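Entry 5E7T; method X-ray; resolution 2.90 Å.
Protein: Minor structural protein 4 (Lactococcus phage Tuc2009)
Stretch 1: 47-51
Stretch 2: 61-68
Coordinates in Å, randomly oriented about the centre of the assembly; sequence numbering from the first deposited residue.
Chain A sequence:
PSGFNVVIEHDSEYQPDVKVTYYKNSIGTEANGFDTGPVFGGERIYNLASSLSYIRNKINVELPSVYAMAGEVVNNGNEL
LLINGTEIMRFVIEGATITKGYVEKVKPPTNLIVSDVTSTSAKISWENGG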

ATOM      1  N   ASN A  47      34.723   3.734   3.357  1.00 53.97           N
ATOM      2  CA  ASN A  47      33.995   3.973   2.120  1.00 52.98           C
ATOM      3  C   ASN A  47      35.053   4.460   1.123  1.00 56.88           C
ATOM      4  O   ASN A  47      35.770   5.423   1.432  1.00 57.83           O
ATOM      5  CB  ASN A  47      32.947   5.070   2.314  1.00 52.98           C
ATOM      6  CG  ASN A  47      31.669   4.686   2.984  1.00 68.47           C
ATOM      7  OD1 ASN A  47      31.449   3.548   3.430  1.00 63.88           O
ATOM      8  ND2 ASN A  47      30.794   5.667   3.063  1.00 63.68           N
ATOM      9  N   LEU A  48      35.168   3.804  -0.043  1.00 52.80           N
ATOM     10  CA  LEU A  48      36.137   4.214  -1.061  1.00 54.38           C
ATOM     11  C   LEU A  48      35.499   5.116  -2.111  1.00 61.09           C
ATOM     12  O   LEU A  48      34.456   4.783  -2.662  1.00 62.13           O
ATOM     13  CB  LEU A  48      36.838   3.017  -1.727  1.00 54.62           C
ATOM     14  CG  LEU A  48      37.649   2.106  -0.808  1.00 60.81           C
ATOM     15  CD1 LEU A  48      38.465   1.119  -1.612  1.00 61.56           C
ATOM     16  CD2 LEU A  48      38.511   2.908   0.196  1.00 63.43           C
ATOM     17  N   ALA A  49      36.103   6.273  -2.363  1.00 58.94           N
ATOM     18  CA  ALA A  49      35.596   7.219  -3.343  1.00 58.80           C
ATOM     19  C   ALA A  49      35.932   6.665  -4.700  1.00 66.31           C
ATOM     20  O   ALA A  49      37.093   6.332  -4.959  1.00 68.75           O
ATOM     21  CB  ALA A  49      36.247   8.569  -3.156  1.00 60.06           C
ATOM     22  N   SER A  50      34.901   6.492  -5.531  1.00 61.41           N
ATOM     23  CA  SER A  50      35.030   5.967  -6.874  1.00 60.73           C
ATOM     24  C   SER A  50      34.493   6.981  -7.838  1.00 62.24           C
ATOM     25  O   SER A  50      33.627   7.782  -7.480  1.00 60.39           O
ATOM     26  CB  SER A  50      34.237   4.667  -7.025  1.00 65.20           C
ATOM     27  OG  SER A  50      32.841   4.843  -6.813  1.00 73.23           O
ATOM     28  N   SER A  51      34.981   6.890  -9.085  1.00 58.07           N
ATOM     29  CA  SER A  51      34.559   7.655 -10.243  1.00 56.57           C
ATOM     30  C   SER A  51      34.038   6.581 -11.209  1.00 57.87           C
ATOM     31  O   SER A  51      34.792   5.702 -11.616  1.00 59.08           O
ATOM     32  CB  SER A  51      35.744   8.422 -10.825  1.00 61.95           C
ATOM     33  OG  SER A  51      35.552   8.773 -12.185  1.00 77.28           O
TER
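Stretch 2 (61-68) VELPSVYA

The contact between 47-51 and 61-68 is anchored by a single antiparallel bridge at one end, Ser51 with Glu62, and finished at the other by a leucine methyl lying over the face of a tyrosine ring. At the bridge the two residues pair through both backbone hydrogen bonds: Ser51 N donates to Glu62 O at 2.9 Å with an angle of 163° at the hydrogen, and Glu62 N donates to Ser51 O, also at 2.9 Å, with an angle of 156°. Their CA atoms stand 5.1 Å apart, and both side chains leave the same face of the sheet, so that Ser51 CB and Glu62 CB approach to 4.3 Å. The Glu62 side chain is extended at chi1 and chi2, both t, and its OE1 is hydrogen-bonded elsewhere in the structure; Ser51 is also t.

Stretch 2 runs antiparallel to stretch 1, so following it forward from Glu62 means moving back along stretch 1 from Ser51 to Leu48. One step along, Ser50 and Leu63 are nearest neighbours, CA to CA 4.9 Å. No hydrogen bond joins this pair, but Glu62 O, already the acceptor for Ser51 N, also receives a CA-H...O contact from Ser50 CA at 3.4 Å, with an angle of 134° at the hydrogen. Ser50, in rotamer p, points its CB sideways, where it meets Val61 CG1 at 3.8 Å and Leu63 CD2 at 4.0 Å.

Leu63 carries the contact on from Ser50. Its CB also points sideways, yet the m, t side chain brings its end nearer to stretch 1: Leu63 CD2 lies 3.8 Å from Leu48 CB and 3.6 Å from Ala49 O. That same Ala49 O sits 3.4 Å from Pro64 CD, a close packing contact between a carbonyl oxygen and a ring carbon, not a hydrogen bond. Pro64, its ring C-gamma exo, follows the end of a strand whose last residues are 61-63.

Beyond the proline the backbone of stretch 2 leaves its extended path. Residues 65-67 form a short 3-10 segment, and the turn is closed by Tyr67 N donating to Pro64 O at 2.9 Å, then by Ala68 N donating to Ser65 O at 3.2 Å. Ser65, Val66 and Ala68 stay out of reach of stretch 1, whereas the turn brings Tyr67 back with its CB pointing toward it. Leu48, with CB likewise toward the other stretch and side chain m, t, sends CD2 over one face of the ring: Leu48 CD2 is 3.9 Å from the centroid of the Tyr67 ring, 26° off the ring normal, and 3.5 Å from CE1 of Tyr67. Buried Leu48 thus meets two partners, Leu63 CD2 through its CB and the Tyr67 ring through its CD2 in a CH-pi contact, while Asn47 before it touches neither. Together the two stretches bury 383 Å², counted over both sides, with Leu48 the residue most covered.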

ATOM      1  N   VAL A  61      34.664   0.975 -12.531  1.00 58.95           N
ATOM      2  CA  VAL A  61      34.830   1.586 -11.224  1.00 57.20           C
ATOM      3  C   VAL A  61      36.277   2.040 -11.074  1.00 62.49           C
ATOM      4  O   VAL A  61      37.162   1.211 -10.877  1.00 63.31           O
ATOM      5  CB  VAL A  61      34.385   0.616 -10.106  1.00 59.20           C
ATOM      6  CG1 VAL A  61      34.386   1.308  -8.752  1.00 59.33           C
ATOM      7  CG2 VAL A  61      33.017   0.012 -10.402  1.00 57.59           C
ATOM      8  N   GLU A  62      36.524   3.345 -11.239  1.00 59.72           N
ATOM      9  CA  GLU A  62      37.863   3.919 -11.097  1.00 60.27           C
ATOM     10  C   GLU A  62      38.079   4.377  -9.683  1.00 67.78           C
ATOM     11  O   GLU A  62      37.393   5.291  -9.183  1.00 67.50           O
ATOM     12  CB  GLU A  62      38.109   5.077 -12.064  1.00 61.57           C
ATOM     13  CG  GLU A  62      39.518   5.628 -11.965  1.00 72.11           C
ATOM     14  CD  GLU A  62      39.889   6.648 -13.017  1.00 99.06           C
ATOM     15  OE1 GLU A  62      40.048   6.261 -14.197  1.00109.77           O
ATOM     16  OE2 GLU A  62      40.059   7.833 -12.653  1.00 87.94           O
ATOM     17  N   LEU A  63      39.067   3.750  -9.048  1.00 66.42           N
ATOM     18  CA  LEU A  63      39.485   4.030  -7.680  1.00 67.01           C
ATOM     19  C   LEU A  63      40.881   4.650  -7.681  1.00 76.80           C
ATOM     20  O   LEU A  63      41.666   4.368  -8.595  1.00 77.44           O
ATOM     21  CB  LEU A  63      39.521   2.716  -6.887  1.00 65.97           C
ATOM     22  CG  LEU A  63      38.189   2.051  -6.657  1.00 68.66           C
ATOM     23  CD1 LEU A  63      38.372   0.577  -6.468  1.00 68.52           C
ATOM     24  CD2 LEU A  63      37.389   2.742  -5.519  1.00 68.39           C
ATOM     25  N   PRO A  64      41.247   5.449  -6.653  1.00 77.05           N
ATOM     26  CA  PRO A  64      42.615   5.987  -6.610  1.00 78.81           C
ATOM     27  C   PRO A  64      43.657   4.860  -6.634  1.00 83.38           C
ATOM     28  O   PRO A  64      43.448   3.805  -6.012  1.00 81.83           O
ATOM     29  CB  PRO A  64      42.641   6.779  -5.298  1.00 81.10           C
ATOM     30  CG  PRO A  64      41.203   7.127  -5.036  1.00 84.42           C
ATOM     31  CD  PRO A  64      40.463   5.900  -5.481  1.00 78.89           C
ATOM     32  N   SER A  65      44.750   5.081  -7.415  1.00 80.64           N
ATOM     33  CA  SER A  65      45.871   4.162  -7.637  1.00 80.62           C
ATOM     34  C   SER A  65      46.447   3.556  -6.350  1.00 83.19           C
ATOM     35  O   SER A  65      46.944   2.432  -6.367  1.00 82.32           O
ATOM     36  CB  SER A  65      46.968   4.860  -8.435  1.00 86.14           C
ATOM     37  OG  SER A  65      46.727   4.806  -9.833  1.00 96.84           O
ATOM     38  N   VAL A  66      46.361   4.299  -5.240  1.00 79.18           N
ATOM     39  CA  VAL A  66      46.830   3.890  -3.919  1.00 79.15           C
ATOM     40  C   VAL A  66      46.064   2.631  -3.400  1.00 84.12           C
ATOM     41  O   VAL A  66      46.659   1.824  -2.684  1.00 85.39           O
ATOM     42  CB  VAL A  66      46.821   5.099  -2.934  1.00 82.48           C
ATOM     43  CG1 VAL A  66      45.490   5.856  -2.944  1.00 81.09           C
ATOM     44  CG2 VAL A  66      47.232   4.701  -1.520  1.00 82.31           C
ATOM     45  N   TYR A  67      44.793   2.432  -3.810  1.00 79.62           N
ATOM     46  CA  TYR A  67      44.010   1.262  -3.393  1.00 78.74           C
ATOM     47  C   TYR A  67      44.298  -0.001  -4.185  1.00 80.30           C
ATOM     48  O   TYR A  67      43.900  -1.079  -3.760  1.00 80.01           O
ATOM     49  CB  TYR A  67      42.507   1.559  -3.398  1.00 79.99           C
ATOM     50  CG  TYR A  67      42.142   2.695  -2.478  1.00 84.60           C
ATOM     51  CD1 TYR A  67      42.231   2.558  -1.095  1.00 87.33           C
ATOM     52  CD2 TYR A  67      41.729   3.921  -2.987  1.00 86.35           C
ATOM     53  CE1 TYR A  67      41.951   3.623  -0.243  1.00 89.76           C
ATOM     54  CE2 TYR A  67      41.421   4.987  -2.143  1.00 88.08           C
ATOM     55  CZ  TYR A  67      41.542   4.838  -0.771  1.00 98.53           C
ATOM     56  OH  TYR A  67      41.241   5.897   0.056  1.00103.10           O
ATOM     57  N   ALA A  68      44.996   0.122  -5.311  1.00 76.19           N
ATOM     58  CA  ALA A  68      45.330  -0.987  -6.197  1.00 76.20           C
ATOM     59  C   ALA A  68      45.801  -2.235  -5.493  1.00 80.92           C
ATOM     60  O   ALA A  68      46.809  -2.221  -4.788  1.00 82.45           O
ATOM     61  CB  ALA A  68      46.346  -0.554  -7.233  1.00 78.07           C
TER